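Local coordinates for scarecrow-like protein 3 (Arabidopsis thaliana, PDB 6KPB) that probably acts as a transcription factor in plant development and binds zinc finger proteins such as JACKDAW/IDD10, at residues L258-F263 and E420-R425; Q424-A429 and S478-R483; S353-S358 and Y369-L374. All coordinates share one frame; numbering follows the deposited sequence.

Contacts 1 and 2 are neighbours: their centres lie about 10 Å apart, they share Gln424 and Arg425, and both use helix 419-428. They touch through Leu260 CD2 and Ile426 CD1, and through Ser423 against Trp480. Contact 3 stands off, its centre about 15 Å from that of contact 1 and about 24 Å from that of contact 2, with no atoms touching. Along the chain, 258-263 comes first, the two segments of contact 3 follow, and only then comes 420-425; contact 2 closes with the C-terminal strand 472-482. Contacts 1 and 2 seat helix 419-428 against the loop after strand 251-257 and against strand 472-482 of the mixed sheet, whereas contact 3 ties the loop after strand 345-351 to helix 360-381.

Contact 1 (L258-F263 and E420-R425); sequences LQLHTF and EKWSQR
Trp422 brings the six-membered part of its indole up to Leu260 and His261, and no hydrogen bond crosses between the two segments. The side chain leaves helix 419-428 with CB pointing at the loop; CG stands beside the backbone N and anti to the carbonyl carbon (chi1 -74°), which sends the ring away from the helix. On the outer rim, CE3 is the first atom to meet the loop, 3.8 Å from Leu260 CD2. CZ3 is held more closely, with Leu260 CD2 at 3.6 Å and Leu260 CG at 3.7 Å. At the far end CH2 reaches the main chain, 3.5 Å from His261 N, and this approach is oblique to the ring. CZ2 finishes the sequence against His261 CB at 3.6 Å. The pyrrole nitrogen NE1 makes a weak hydrogen bond to the carbonyl oxygen of Glu417.

Leu260 and Trp422 run past one another in opposite directions, so their contact is lengthwise. The imidazole of His261 turns off, its CG wedged between backbone N and carbonyl carbon (chi1 65°). The indole therefore meets side-chain carbons of Leu260 and His261 and the backbone between them, while Glu350 and Glu414 engage the two histidine nitrogens. A helix of the predicted SAW region is packed here on the loop that follows parallel strand 251-257, an α/β arrangement consistent with the Rossmann-like core of GRAS domains.

Contact 2 (Q424-A429 and S478-R483); sequences QRIDLA and SAWRCR
Trp480 receives Ile426 on one face of its indole. The branch methyl CG2 of Ile426 stands 3.8 Å from the centroid of the five-membered ring and 21° off its normal, which meets the definition of a CH-pi contact; the nearest ring atom is CD2, 3.6 Å from that CG2. Ile426 has CG2 anti to its backbone N, with CG1 beside that N, and the second branch ends with CD1 3.8 Å from Trp480 NE1. Two branches therefore rest on the indole, and the side chains cross at about a right angle. The ring's own nitrogen is engaged within its strand: Trp480 NE1 donates to Ser478 OG at 2.7 Å, with the hydroxyl tilted 21° out of the ring plane.

Asp427 and Arg483 meet at the margin. Arg483 NH1 gives a weak but fairly straight bond to the backbone O of Asp427 (3.3 Å, 167°). OD2 of Asp427 and NH2 of Arg483 form a salt bridge, but the modelled atoms are too close together, so its exact geometry is doubtful. Apolar ring contact thus appears to secure helix 419-428 to strand 472-482 inside, while at the partly exposed margin a weak bond and a charge pair of doubtful geometry link it to the residue just past the strand's end.

Contact 3 (S353-S358 and Y369-L374); sequences SDHNGS and YTYAAL
His355 reaches Thr370 with the edge of its imidazole and only just overlaps the ring of Tyr371. NE2 of His355 lies 3.0 Å from Thr370 OG1 and hydrogen-bonds with it near the imidazole plane, while CE1 comes 3.6 Å from Thr370 CB at the same edge. ND1 of His355 hydrogen-bonds ND1 of His416. The Tyr371 ring is nearly parallel, the planes 22° apart, but slid so far that the centroids are 5.7 Å apart; the touch is His355 CE1 on Tyr371 CE2 at 3.7 Å, and not a full stack. Ser353 supports the imidazole from within the loop, its CB 3.4 Å above the His355 ring plane and offset toward the rim.

Ser353 OG also hydrogen-bonds Thr370 OG1 at 3.2 Å. Thr370 has OG1 anti to its carbonyl carbon (chi1 -61°), which presents the hydroxyl to the loop; Arg472 of strand 472-482 also hydrogen-bonds it. A leucine in place of His355 would probably leave Thr370 OG1 and His416 ND1 each short of one hydrogen-bond partner, since both ring nitrogens would be gone.

All four touching residues are buried. The loop after strand 345-351 meets helix 360-381 here, with Ile404 of helix 387-406 against both His355 and Tyr371, whose hydroxyl bonds Glu400 of that helix. The bound peptide packs on Tyr369 and Ala372 of helix 360-381.

Contact 1 (L258-F263 and E420-R425)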
loop_
_atom_site.group_PDB
_atom_site.type_symbol
_atom_site.label_atom_id
_atom_site.label_comp_id
_atom_site.label_asym_id
_atom_site.label_seq_id
_atom_site.Cartn_x
_atom_site.Cartn_y
_atom_site.Cartn_z
ATOM N N LEU A 258 24.474 -7.895 -7.297
ATOM C CA LEU A 258 23.565 -6.848 -7.773
ATOM C C LEU A 258 23.650 -5.574 -6.936
ATOM O O LEU A 258 22.656 -4.863 -6.774
ATOM C CB LEU A 258 22.116 -7.346 -7.818
ATOM C CG LEU A 258 21.830 -8.628 -8.600
ATOM C CD1 LEU A 258 20.328 -8.877 -8.685
ATOM C CD2 LEU A 258 22.453 -8.570 -9.988
ATOM N N GLN A 259 24.833 -5.260 -6.406
ATOM C CA GLN A 259 24.997 -4.095 -5.549
ATOM C C GLN A 259 25.930 -3.030 -6.103
ATOM O O GLN A 259 25.845 -1.880 -5.663
ATOM C CB GLN A 259 25.511 -4.517 -4.163
ATOM C CG GLN A 259 24.574 -5.449 -3.421
ATOM C CD GLN A 259 23.150 -4.933 -3.393
ATOM O OE1 GLN A 259 22.896 -3.793 -3.002
ATOM N NE2 GLN A 259 22.212 -5.769 -3.819
ATOM N N LEU A 260 26.804 -3.368 -7.051
ATOM C CA LEU A 260 27.812 -2.408 -7.494
ATOM C C LEU A 260 27.187 -1.260 -8.279
ATOM O O LEU A 260 27.592 -0.104 -8.119
ATOM C CB LEU A 260 28.877 -3.115 -8.328
ATOM C CG LEU A 260 30.311 -2.646 -8.085
ATOM C CD1 LEU A 260 30.650 -2.755 -6.606
ATOM C CD2 LEU A 260 31.291 -3.455 -8.921
ATOM N N HIS A 261 26.192 -1.555 -9.123
ATOM C CA HIS A 261 25.569 -0.508 -9.930
ATOM C C HIS A 261 24.869 0.542 -9.077
ATOM O O HIS A 261 24.579 1.635 -9.576
ATOM C CB HIS A 261 24.578 -1.125 -10.924
ATOM C CG HIS A 261 23.401 -1.789 -10.279
ATOM N ND1 HIS A 261 23.232 -3.158 -10.269
ATOM C CD2 HIS A 261 22.330 -1.274 -9.629
ATOM C CE1 HIS A 261 22.111 -3.457 -9.637
ATOM N NE2 HIS A 261 21.545 -2.331 -9.239
ATOM N N THR A 262 24.591 0.233 -7.808
ATOM C CA THR A 262 23.974 1.206 -6.911
ATOM C C THR A 262 24.823 2.467 -6.788
ATOM O O THR A 262 24.290 3.580 -6.708
ATOM C CB THR A 262 23.750 0.563 -5.539
ATOM O OG1 THR A 262 22.597 -0.285 -5.592
ATOM C CG2 THR A 262 23.561 1.611 -4.455
ATOM N N PHE A 263 26.146 2.317 -6.799
ATOM C CA PHE A 263 27.042 3.439 -6.554
ATOM C C PHE A 263 27.194 4.374 -7.747
ATOM O O PHE A 263 27.862 5.405 -7.616
ATOM C CB PHE A 263 28.418 2.924 -6.131
ATOM C CG PHE A 263 28.426 2.236 -4.798
ATOM C CD1 PHE A 263 28.154 0.882 -4.700
ATOM C CD2 PHE A 263 28.704 2.945 -3.641
ATOM C CE1 PHE A 263 28.160 0.247 -3.474
ATOM C CE2 PHE A 263 28.712 2.315 -2.411
ATOM C CZ PHE A 263 28.441 0.965 -2.328
ATOM N N GLU A 420 31.484 -5.337 -20.067
ATOM C CA GLU A 420 32.713 -4.716 -20.551
ATOM C C GLU A 420 33.024 -3.432 -19.792
ATOM O O GLU A 420 34.191 -3.138 -19.504
ATOM C CB GLU A 420 32.603 -4.447 -22.052
ATOM C CG GLU A 420 33.706 -3.572 -22.619
ATOM C CD GLU A 420 33.704 -3.550 -24.133
ATOM O OE1 GLU A 420 33.353 -4.583 -24.742
ATOM O OE2 GLU A 420 34.046 -2.499 -24.716
ATOM N N LYS A 421 31.992 -2.657 -19.453
ATOM C CA LYS A 421 32.210 -1.448 -18.665
ATOM C C LYS A 421 32.652 -1.784 -17.247
ATOM O O LYS A 421 33.536 -1.118 -16.694
ATOM C CB LYS A 421 30.943 -0.595 -18.643
ATOM C CG LYS A 421 30.788 0.313 -19.849
ATOM C CD LYS A 421 30.037 1.581 -19.476
ATOM C CE LYS A 421 30.184 2.647 -20.551
ATOM N NZ LYS A 421 29.711 3.980 -20.079
ATOM N N TRP A 422 32.051 -2.812 -16.643
ATOM C CA TRP A 422 32.425 -3.188 -15.284
ATOM C C TRP A 422 33.863 -3.685 -15.218
ATOM O O TRP A 422 34.583 -3.389 -14.257
ATOM C CB TRP A 422 31.468 -4.251 -14.747
ATOM C CG TRP A 422 30.125 -3.708 -14.391
ATOM C CD1 TRP A 422 28.936 -3.993 -14.997
ATOM C CD2 TRP A 422 29.832 -2.768 -13.351
ATOM N NE1 TRP A 422 27.919 -3.294 -14.393
ATOM C CE2 TRP A 422 28.444 -2.535 -13.379
ATOM C CE3 TRP A 422 30.610 -2.106 -12.396
ATOM C CZ2 TRP A 422 27.818 -1.666 -12.490
ATOM C CZ3 TRP A 422 29.986 -1.244 -11.515
ATOM C CH2 TRP A 422 28.604 -1.032 -11.568
ATOM N N SER A 423 34.300 -4.436 -16.231
ATOM C CA SER A 423 35.660 -4.963 -16.231
ATOM C C SER A 423 36.684 -3.835 -16.212
ATOM O O SER A 423 37.604 -3.835 -15.388
ATOM C CB SER A 423 35.875 -5.869 -17.442
ATOM O OG SER A 423 35.056 -7.022 -17.363
ATOM N N GLN A 424 36.537 -2.861 -17.114
ATOM C CA GLN A 424 37.426 -1.703 -17.108
ATOM C C GLN A 424 37.379 -0.988 -15.765
ATOM O O GLN A 424 38.418 -0.648 -15.190
ATOM C CB GLN A 424 37.046 -0.734 -18.229
ATOM C CG GLN A 424 37.141 -1.299 -19.632
ATOM C CD GLN A 424 36.930 -0.232 -20.688
ATOM O OE1 GLN A 424 37.195 0.949 -20.455
ATOM N NE2 GLN A 424 36.443 -0.639 -21.854
ATOM N N ARG A 425 36.171 -0.758 -15.250
ATOM C CA ARG A 425 36.009 -0.035 -13.993
ATOM C C ARG A 425 36.679 -0.776 -12.842
ATOM O O ARG A 425 37.397 -0.176 -12.033
ATOM C CB ARG A 425 34.519 0.172 -13.713
ATOM C CG ARG A 425 34.209 1.287 -12.736
ATOM C CD ARG A 425 32.709 1.428 -12.529
ATOM N NE ARG A 425 31.992 1.703 -13.771
ATOM C CZ ARG A 425 31.861 2.914 -14.304
ATOM N NH1 ARG A 425 31.187 3.073 -15.436
ATOM N NH2 ARG A 425 32.408 3.966 -13.709
#

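Contact 2 (Q424-A429 and S478-R483)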
loop_
_atom_site.group_PDB
_atom_site.type_symbol
_atom_site.label_atom_id
_atom_site.label_comp_id
_atom_site.label_asym_id
_atom_site.label_seq_id
_atom_site.Cartn_x
_atom_site.Cartn_y
_atom_site.Cartn_z
ATOM N N GLN A 424 36.537 -2.861 -17.114
ATOM C CA GLN A 424 37.426 -1.703 -17.108
ATOM C C GLN A 424 37.379 -0.988 -15.765
ATOM O O GLN A 424 38.418 -0.648 -15.190
ATOM C CB GLN A 424 37.046 -0.734 -18.229
ATOM C CG GLN A 424 37.141 -1.299 -19.632
ATOM C CD GLN A 424 36.930 -0.232 -20.688
ATOM O OE1 GLN A 424 37.195 0.949 -20.455
ATOM N NE2 GLN A 424 36.443 -0.639 -21.854
ATOM N N ARG A 425 36.171 -0.758 -15.250
ATOM C CA ARG A 425 36.009 -0.035 -13.993
ATOM C C ARG A 425 36.679 -0.776 -12.842
ATOM O O ARG A 425 37.397 -0.176 -12.033
ATOM C CB ARG A 425 34.519 0.172 -13.713
ATOM C CG ARG A 425 34.209 1.287 -12.736
ATOM C CD ARG A 425 32.709 1.428 -12.529
ATOM N NE ARG A 425 31.992 1.703 -13.771
ATOM C CZ ARG A 425 31.861 2.914 -14.304
ATOM N NH1 ARG A 425 31.187 3.073 -15.436
ATOM N NH2 ARG A 425 32.408 3.966 -13.709
ATOM N N ILE A 426 36.464 -2.090 -12.760
ATOM C CA ILE A 426 37.039 -2.874 -11.671
ATOM C C ILE A 426 38.541 -3.050 -11.867
ATOM O O ILE A 426 39.318 -2.987 -10.905
ATOM C CB ILE A 426 36.310 -4.226 -11.553
ATOM C CG1 ILE A 426 34.876 -4.013 -11.062
ATOM C CG2 ILE A 426 37.056 -5.172 -10.625
ATOM C CD1 ILE A 426 34.036 -5.270 -11.070
ATOM N N ASP A 427 38.978 -3.266 -13.111
ATOM C CA ASP A 427 40.403 -3.444 -13.371
ATOM C C ASP A 427 41.178 -2.159 -13.108
ATOM O O ASP A 427 42.318 -2.203 -12.629
ATOM C CB ASP A 427 40.621 -3.931 -14.805
ATOM C CG ASP A 427 42.088 -4.062 -15.165
ATOM O OD1 ASP A 427 42.714 -3.039 -15.513
ATOM O OD2 ASP A 427 42.616 -5.191 -15.091
ATOM N N LEU A 428 40.581 -1.004 -13.414
ATOM C CA LEU A 428 41.229 0.265 -13.108
ATOM C C LEU A 428 41.330 0.514 -11.610
ATOM O O LEU A 428 42.204 1.273 -11.179
ATOM C CB LEU A 428 40.482 1.422 -13.771
ATOM C CG LEU A 428 40.826 1.714 -15.232
ATOM C CD1 LEU A 428 40.143 2.992 -15.696
ATOM C CD2 LEU A 428 42.334 1.812 -15.414
ATOM N N ALA A 429 40.462 -0.100 -10.811
ATOM C CA ALA A 429 40.510 0.056 -9.363
ATOM C C ALA A 429 41.600 -0.785 -8.713
ATOM O O ALA A 429 41.729 -0.755 -7.485
ATOM C CB ALA A 429 39.151 -0.295 -8.751
ATOM N N SER A 478 31.584 -12.499 -12.380
ATOM C CA SER A 478 33.014 -12.322 -12.591
ATOM C C SER A 478 33.739 -12.345 -11.253
ATOM O O SER A 478 33.209 -11.897 -10.233
ATOM C CB SER A 478 33.311 -11.012 -13.330
ATOM O OG SER A 478 32.835 -9.894 -12.601
ATOM N N ALA A 479 34.966 -12.862 -11.274
ATOM C CA ALA A 479 35.800 -12.987 -10.087
ATOM C C ALA A 479 37.063 -12.155 -10.258
ATOM O O ALA A 479 37.618 -12.070 -11.359
ATOM C CB ALA A 479 36.163 -14.451 -9.819
ATOM N N TRP A 480 37.519 -11.544 -9.164
ATOM C CA TRP A 480 38.620 -10.593 -9.218
ATOM C C TRP A 480 39.515 -10.752 -7.997
ATOM O O TRP A 480 39.050 -11.080 -6.902
ATOM C CB TRP A 480 38.101 -9.151 -9.301
ATOM C CG TRP A 480 37.074 -8.965 -10.369
ATOM C CD1 TRP A 480 35.727 -9.177 -10.259
ATOM C CD2 TRP A 480 37.304 -8.545 -11.717
ATOM N NE1 TRP A 480 35.108 -8.910 -11.456
ATOM C CE2 TRP A 480 36.054 -8.520 -12.368
ATOM C CE3 TRP A 480 38.445 -8.183 -12.438
ATOM C CZ2 TRP A 480 35.915 -8.148 -13.703
ATOM C CZ3 TRP A 480 38.306 -7.815 -13.764
ATOM C CH2 TRP A 480 37.050 -7.800 -14.382
ATOM N N ARG A 481 40.808 -10.511 -8.202
ATOM C CA ARG A 481 41.802 -10.511 -7.141
ATOM C C ARG A 481 42.568 -9.196 -7.179
ATOM O O ARG A 481 42.570 -8.487 -8.188
ATOM C CB ARG A 481 42.785 -11.678 -7.277
ATOM C CG ARG A 481 43.651 -11.572 -8.519
ATOM C CD ARG A 481 44.821 -12.534 -8.491
ATOM N NE ARG A 481 46.087 -11.835 -8.697
ATOM C CZ ARG A 481 46.530 -11.424 -9.881
ATOM N NH1 ARG A 481 47.694 -10.795 -9.975
ATOM N NH2 ARG A 481 45.806 -11.637 -10.973
ATOM N N CYS A 482 43.236 -8.885 -6.072
ATOM C CA CYS A 482 43.954 -7.623 -5.949
ATOM C C CYS A 482 45.277 -7.677 -6.701
ATOM O O CYS A 482 46.028 -8.651 -6.590
ATOM C CB CYS A 482 44.199 -7.295 -4.478
ATOM S SG CYS A 482 42.704 -6.936 -3.545
ATOM N N ARG A 483 45.564 -6.624 -7.460
ATOM C CA ARG A 483 46.819 -6.509 -8.188
ATOM C C ARG A 483 47.824 -5.701 -7.373
ATOM O O ARG A 483 47.460 -4.945 -6.469
ATOM C CB ARG A 483 46.591 -5.855 -9.553
ATOM C CG ARG A 483 47.733 -6.049 -10.540
ATOM C CD ARG A 483 47.574 -5.187 -11.783
ATOM N NE ARG A 483 46.461 -5.625 -12.619
ATOM C CZ ARG A 483 45.290 -5.002 -12.692
ATOM N NH1 ARG A 483 45.075 -3.904 -11.978
ATOM N NH2 ARG A 483 44.335 -5.474 -13.479
#

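Contact 3 (S353-S358 and Y369-L374)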
loop_
_atom_site.group_PDB
_atom_site.type_symbol
_atom_site.label_atom_id
_atom_site.label_comp_id
_atom_site.label_asym_id
_atom_site.label_seq_id
_atom_site.Cartn_x
_atom_site.Cartn_y
_atom_site.Cartn_z
ATOM N N SER A 353 23.174 -5.215 -19.006
ATOM C CA SER A 353 22.395 -4.421 -19.942
ATOM C C SER A 353 22.757 -2.956 -19.760
ATOM O O SER A 353 23.041 -2.509 -18.648
ATOM C CB SER A 353 20.888 -4.621 -19.740
ATOM O OG SER A 353 20.527 -5.983 -19.877
ATOM N N ASP A 354 22.747 -2.213 -20.864
ATOM C CA ASP A 354 23.001 -0.775 -20.816
ATOM C C ASP A 354 21.690 -0.074 -20.487
ATOM O O ASP A 354 20.916 0.298 -21.369
ATOM C CB ASP A 354 23.587 -0.277 -22.130
ATOM C CG ASP A 354 24.038 1.172 -22.057
ATOM O OD1 ASP A 354 23.958 1.772 -20.963
ATOM O OD2 ASP A 354 24.474 1.712 -23.094
ATOM N N HIS A 355 21.435 0.098 -19.190
ATOM C CA HIS A 355 20.275 0.831 -18.703
ATOM C C HIS A 355 20.661 2.158 -18.062
ATOM O O HIS A 355 19.844 2.754 -17.351
ATOM C CB HIS A 355 19.488 -0.025 -17.710
ATOM C CG HIS A 355 18.863 -1.239 -18.323
ATOM N ND1 HIS A 355 18.357 -2.278 -17.570
ATOM C CD2 HIS A 355 18.657 -1.580 -19.617
ATOM C CE1 HIS A 355 17.870 -3.206 -18.373
ATOM N NE2 HIS A 355 18.039 -2.807 -19.622
ATOM N N ASN A 356 21.888 2.631 -18.293
ATOM C CA ASN A 356 22.379 3.879 -17.727
ATOM C C ASN A 356 22.624 4.926 -18.807
ATOM O O ASN A 356 23.455 5.823 -18.633
ATOM C CB ASN A 356 23.657 3.638 -16.925
ATOM C CG ASN A 356 23.936 4.746 -15.929
ATOM O OD1 ASN A 356 23.024 5.439 -15.477
ATOM N ND2 ASN A 356 25.207 4.918 -15.577
ATOM N N GLY A 357 21.920 4.807 -19.930
ATOM C CA GLY A 357 22.049 5.770 -21.003
ATOM C C GLY A 357 21.718 7.180 -20.559
ATOM O O GLY A 357 21.056 7.404 -19.543
ATOM N N SER A 358 22.202 8.144 -21.342
ATOM C CA SER A 358 22.077 9.547 -20.964
ATOM C C SER A 358 20.628 10.021 -21.042
ATOM O O SER A 358 20.127 10.669 -20.115
ATOM C CB SER A 358 22.982 10.399 -21.855
ATOM O OG SER A 358 22.670 10.210 -23.225
ATOM N N TYR A 369 13.830 -4.084 -24.417
ATOM C CA TYR A 369 14.324 -5.365 -24.913
ATOM C C TYR A 369 14.714 -6.293 -23.771
ATOM O O TYR A 369 14.441 -7.498 -23.824
ATOM C CB TYR A 369 15.507 -5.145 -25.854
ATOM C CG TYR A 369 15.110 -4.742 -27.255
ATOM C CD1 TYR A 369 14.865 -5.701 -28.229
ATOM C CD2 TYR A 369 14.978 -3.406 -27.604
ATOM C CE1 TYR A 369 14.502 -5.339 -29.513
ATOM C CE2 TYR A 369 14.615 -3.033 -28.883
ATOM C CZ TYR A 369 14.377 -4.003 -29.834
ATOM O OH TYR A 369 14.015 -3.636 -31.110
ATOM N N THR A 370 15.354 -5.754 -22.729
ATOM C CA THR A 370 15.801 -6.592 -21.621
ATOM C C THR A 370 14.618 -7.215 -20.892
ATOM O O THR A 370 14.568 -8.435 -20.695
ATOM C CB THR A 370 16.657 -5.775 -20.650
ATOM O OG1 THR A 370 17.816 -5.275 -21.329
ATOM C CG2 THR A 370 17.097 -6.636 -19.474
ATOM N N TYR A 371 13.649 -6.394 -20.490
ATOM C CA TYR A 371 12.532 -6.903 -19.706
ATOM C C TYR A 371 11.505 -7.639 -20.553
ATOM O O TYR A 371 10.721 -8.419 -20.003
ATOM C CB TYR A 371 11.879 -5.760 -18.928
ATOM C CG TYR A 371 12.766 -5.254 -17.816
ATOM C CD1 TYR A 371 12.792 -5.889 -16.581
ATOM C CD2 TYR A 371 13.605 -4.166 -18.011
ATOM C CE1 TYR A 371 13.615 -5.441 -15.565
ATOM C CE2 TYR A 371 14.431 -3.711 -17.001
ATOM C CZ TYR A 371 14.432 -4.352 -15.781
ATOM O OH TYR A 371 15.254 -3.901 -14.773
ATOM N N ALA A 372 11.493 -7.424 -21.871
ATOM C CA ALA A 372 10.694 -8.286 -22.735
ATOM C C ALA A 372 11.190 -9.722 -22.663
ATOM O O ALA A 372 10.394 -10.667 -22.679
ATOM C CB ALA A 372 10.725 -7.781 -24.177
ATOM N N ALA A 373 12.509 -9.901 -22.576
ATOM C CA ALA A 373 13.070 -11.237 -22.412
ATOM C C ALA A 373 12.728 -11.810 -21.042
ATOM O O ALA A 373 12.298 -12.963 -20.931
ATOM C CB ALA A 373 14.585 -11.196 -22.621
ATOM N N LEU A 374 12.911 -11.014 -19.984
ATOM C CA LEU A 374 12.609 -11.490 -18.636
ATOM C C LEU A 374 11.130 -11.822 -18.483
ATOM O O LEU A 374 10.775 -12.858 -17.910
ATOM C CB LEU A 374 13.040 -10.450 -17.604
ATOM C CG LEU A 374 14.544 -10.368 -17.342
ATOM C CD1 LEU A 374 14.891 -9.093 -16.592
ATOM C CD2 LEU A 374 15.010 -11.592 -16.567
#